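Local coordinates for protein 5-carboxymethyl-2-hydroxymuconate semialdehyde dehydrogenase (Thermus thermophilus, PDB 2D4E) that probably catalyses the NAD-dependent oxidation of 5-carboxymethyl-2-hydroxymuconate semialdehyde to the corresponding acid, as a member of the aldehyde dehydrogenase family, at residues Ala72-Glu75 with Ala76-Trp80; Met258-Ala261 with Ala262-Leu265. All coordinates share one frame; numbering follows the deposited sequence.

Contact 1. Residues Ala72-Glu75 with Ala76-Trp80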
# COMPACT_ATOMS: atom_id res chain seq x y z
N ALA C 72 4.11 -25.30 -26.31
CA ALA C 72 3.09 -25.82 -25.42
C ALA C 72 2.71 -24.79 -24.35
O ALA C 72 1.53 -24.56 -24.08
CB ALA C 72 3.58 -27.12 -24.75
N ALA C 73 3.71 -24.16 -23.75
CA ALA C 73 3.46 -23.15 -22.72
C ALA C 73 2.71 -21.98 -23.34
O ALA C 73 1.77 -21.45 -22.74
CB ALA C 73 4.78 -22.67 -22.12
N HIS C 74 3.13 -21.58 -24.53
CA HIS C 74 2.50 -20.47 -25.23
C HIS C 74 1.04 -20.77 -25.56
O HIS C 74 0.15 -19.98 -25.27
CB HIS C 74 3.25 -20.15 -26.52
CG HIS C 74 2.58 -19.12 -27.37
ND1 HIS C 74 2.61 -17.77 -27.07
CD2 HIS C 74 1.84 -19.24 -28.50
CE1 HIS C 74 1.91 -17.11 -27.97
NE2 HIS C 74 1.43 -17.97 -28.85
N GLU C 75 0.80 -21.93 -26.17
CA GLU C 75 -0.54 -22.32 -26.55
C GLU C 75 -1.47 -22.40 -25.35
O GLU C 75 -2.63 -22.00 -25.44
CB GLU C 75 -0.52 -23.66 -27.28
CG GLU C 75 -1.84 -24.03 -27.97
CD GLU C 75 -2.85 -24.68 -27.03
OE1 GLU C 75 -4.03 -24.83 -27.44
OE2 GLU C 75 -2.48 -25.05 -25.90
N ALA C 76 -0.96 -22.90 -24.23
CA ALA C 76 -1.76 -23.04 -23.01
C ALA C 76 -1.94 -21.73 -22.21
O ALA C 76 -2.85 -21.63 -21.39
CB ALA C 76 -1.15 -24.11 -22.11
N PHE C 77 -1.07 -20.76 -22.45
CA PHE C 77 -1.15 -19.48 -21.74
C PHE C 77 -2.51 -18.80 -21.92
O PHE C 77 -3.06 -18.23 -20.99
CB PHE C 77 -0.06 -18.52 -22.23
CG PHE C 77 -0.05 -17.19 -21.53
CD1 PHE C 77 0.26 -17.09 -20.17
CD2 PHE C 77 -0.35 -16.02 -22.23
CE1 PHE C 77 0.29 -15.86 -19.53
CE2 PHE C 77 -0.33 -14.78 -21.59
CZ PHE C 77 -0.01 -14.70 -20.24
N GLN C 78 -3.04 -18.88 -23.14
CA GLN C 78 -4.32 -18.26 -23.45
C GLN C 78 -5.42 -18.68 -22.47
O GLN C 78 -6.11 -17.83 -21.92
CB GLN C 78 -4.74 -18.63 -24.88
CG GLN C 78 -3.57 -18.73 -25.87
CD GLN C 78 -2.67 -17.50 -25.87
OE1 GLN C 78 -3.13 -16.37 -26.11
NE2 GLN C 78 -1.38 -17.71 -25.61
N ARG C 79 -5.56 -19.99 -22.24
CA ARG C 79 -6.58 -20.51 -21.33
C ARG C 79 -6.19 -20.43 -19.85
O ARG C 79 -7.03 -20.13 -19.00
CB ARG C 79 -6.90 -21.97 -21.66
CG ARG C 79 -7.52 -22.21 -23.02
CD ARG C 79 -7.80 -23.71 -23.21
NE ARG C 79 -6.59 -24.52 -23.07
CZ ARG C 79 -5.62 -24.60 -23.97
NH1 ARG C 79 -5.71 -23.91 -25.11
NH2 ARG C 79 -4.55 -25.35 -23.74
N TRP C 80 -4.93 -20.72 -19.54
CA TRP C 80 -4.47 -20.70 -18.16
C TRP C 80 -4.55 -19.32 -17.53
O TRP C 80 -5.00 -19.18 -16.39
CB TRP C 80 -3.04 -21.24 -18.07
CG TRP C 80 -2.50 -21.28 -16.67
CD1 TRP C 80 -1.50 -20.51 -16.15
CD2 TRP C 80 -2.92 -22.15 -15.61
NE1 TRP C 80 -1.26 -20.84 -14.83
CE2 TRP C 80 -2.12 -21.85 -14.48
CE3 TRP C 80 -3.89 -23.16 -15.51
CZ2 TRP C 80 -2.27 -22.52 -13.26
CZ3 TRP C 80 -4.03 -23.83 -14.29
CH2 TRP C 80 -3.22 -23.50 -13.18

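Contact 2. Residues Met258-Ala261 with Ala262-Leu265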
# COMPACT_ATOMS: atom_id res chain seq x y z
N MET C 258 21.66 -12.82 -19.97
CA MET C 258 21.13 -11.50 -20.29
C MET C 258 21.50 -11.12 -21.72
O MET C 258 20.68 -10.58 -22.46
CB MET C 258 21.68 -10.45 -19.31
CG MET C 258 21.09 -9.07 -19.52
SD MET C 258 21.59 -7.88 -18.26
CE MET C 258 20.99 -6.34 -18.99
N ARG C 259 22.74 -11.41 -22.10
CA ARG C 259 23.23 -11.09 -23.44
C ARG C 259 22.38 -11.79 -24.49
O ARG C 259 21.99 -11.19 -25.49
CB ARG C 259 24.69 -11.52 -23.57
CG ARG C 259 25.41 -10.98 -24.81
CD ARG C 259 26.90 -11.33 -24.77
NE ARG C 259 27.57 -10.74 -23.61
CZ ARG C 259 28.18 -11.44 -22.65
NH1 ARG C 259 28.21 -12.76 -22.69
NH2 ARG C 259 28.76 -10.80 -21.64
N ASN C 260 22.08 -13.06 -24.25
CA ASN C 260 21.28 -13.88 -25.15
C ASN C 260 19.82 -13.43 -25.13
O ASN C 260 19.13 -13.45 -26.15
CB ASN C 260 21.40 -15.35 -24.71
CG ASN C 260 20.62 -16.31 -25.60
OD1 ASN C 260 20.54 -17.51 -25.32
ND2 ASN C 260 20.06 -15.79 -26.69
N ALA C 261 19.35 -13.00 -23.96
CA ALA C 261 17.97 -12.56 -23.80
C ALA C 261 17.66 -11.24 -24.51
O ALA C 261 16.50 -10.93 -24.79
CB ALA C 261 17.64 -12.45 -22.32
N ALA C 262 18.69 -10.46 -24.79
CA ALA C 262 18.52 -9.16 -25.43
C ALA C 262 17.84 -9.21 -26.80
O ALA C 262 17.16 -8.27 -27.18
CB ALA C 262 19.87 -8.46 -25.55
N ASP C 263 18.03 -10.30 -27.53
CA ASP C 263 17.44 -10.41 -28.86
C ASP C 263 15.91 -10.32 -28.87
O ASP C 263 15.31 -9.93 -29.87
CB ASP C 263 17.89 -11.72 -29.53
CG ASP C 263 19.39 -11.79 -29.73
OD1 ASP C 263 19.97 -10.85 -30.31
OD2 ASP C 263 20.01 -12.79 -29.31
N HIS C 264 15.29 -10.68 -27.75
CA HIS C 264 13.84 -10.64 -27.66
C HIS C 264 13.39 -9.75 -26.49
O HIS C 264 12.25 -9.79 -26.05
CB HIS C 264 13.33 -12.06 -27.45
CG HIS C 264 13.53 -12.86 -28.72
ND1 HIS C 264 14.47 -13.82 -28.85
CD2 HIS C 264 12.83 -12.75 -29.93
CE1 HIS C 264 14.34 -14.29 -30.11
NE2 HIS C 264 13.37 -13.67 -30.77
N LEU C 265 14.32 -8.94 -26.00
CA LEU C 265 14.04 -8.04 -24.88
C LEU C 265 13.27 -8.76 -23.78
O LEU C 265 12.24 -8.28 -23.31
CB LEU C 265 13.24 -6.83 -25.37
CG LEU C 265 14.00 -5.91 -26.33
CD1 LEU C 265 13.05 -4.91 -26.96
CD2 LEU C 265 15.11 -5.19 -25.57
O HOH W 1 16.26 -14.29 -26.29

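Contact 1. Residues Ala72-Glu75 with Ala76-Trp80
Ala72 and Ala76 pair through the ordinary i to i+4 bond of an alpha-helix, Ala76 N giving its hydrogen to Ala72 O at 3.0 Å, and the methyl of Ala76 rests against the same oxygen. One residue on, the carbonyl of Ala73 receives a weak bond from Phe77 N and is also hydrogen-bonded to the hydroxyl of Thr192, while Ala72 and Ala73 both lean on Asn223 of strand 222-224. His74 illustrates how a side chain can take over a backbone acceptor near a helix end. Its O is reached by Gln78 NE2 at 2.8 Å, with an N-H...O angle of 157°, and weakly by Phe77 N. Gln78 manages this because its chain is bent at chi2 (-52°) and doubles back along the helix; the oxygen lies almost in the amide plane, and the same NE2 hangs 4.1 Å from His74 CE1, over one face of the imidazole toward its rim. Glu75 then meets Arg79, one helical turn on, in an end-on, two-nitrogen salt bridge. Arg79 NH2 approaches Glu75 OE2 on its syn side at 3.0 Å, close to the guanidinium plane, whereas Arg79 NH1 comes to Glu75 OE1, also at 3.0 Å, from well above the carboxylate. The two flat groups are twisted 42° apart. Chemically, paired charges and a side-chain amide link successive turns near the end of helix 63-80, and the two-point grip limits the guanidinium's rotation, although both charged side chains are exposed and solvent probably screens much of their attraction.

Contact 2. Residues Met258-Ala261 with Ala262-Leu265
Ala261 O is the acceptor on which the end of helix 251-261 turns: His264 N bonds to it at 3.2 Å, and Lys266 N reaches it in the Schellman motif. The companion bond of the motif runs from Leu265 N to Ala262 O at 3.1 Å, and Leu265, with its positive phi of 45°, is the C-prime residue that lets the chain leave the helix. Further back, Ala262 N makes only weak bonds, to Met258 O and Arg259 O. A water links Asn260 O, to which it donates at 3.0 Å, with His264 ND1, to which it is hydrogen-bonded in the plane of the ring. Asp263 OD1 is held across the subunit boundary by Arg259 NH2 of the second subunit, and Arg259 here returns the salt bridge to that subunit's Asp263. Ala262 packs on Met258 of the second subunit as well. Within the chain, Asn260 and Ala261 press on Val237 of helix 229-238, His264 touches Pro240, and the turn leads directly into strand 267-271, which within this chain is an outermost strand of the five-stranded parallel sheet.

One contact ties the last turns of a helix together; the other brings a helix to its end. Contact 1 links turns of helix 63-80 through side chains of its own, while contact 2 closes helix 251-261 through the backbone and adds a reciprocal pairing with another subunit. Their centres lie 22 Å apart and their nearest atoms about 12 Å, so they do not touch. Each nevertheless adjoins an outer strand of the parallel sheet, at opposite edges within this chain: contact 1 packs on strand 222-224, contact 2 precedes strand 267-271. Contact 2 lies near the cofactor, the Asn260 side chain being about 6 Å from bound NAD; contact 1 meets no other subunit.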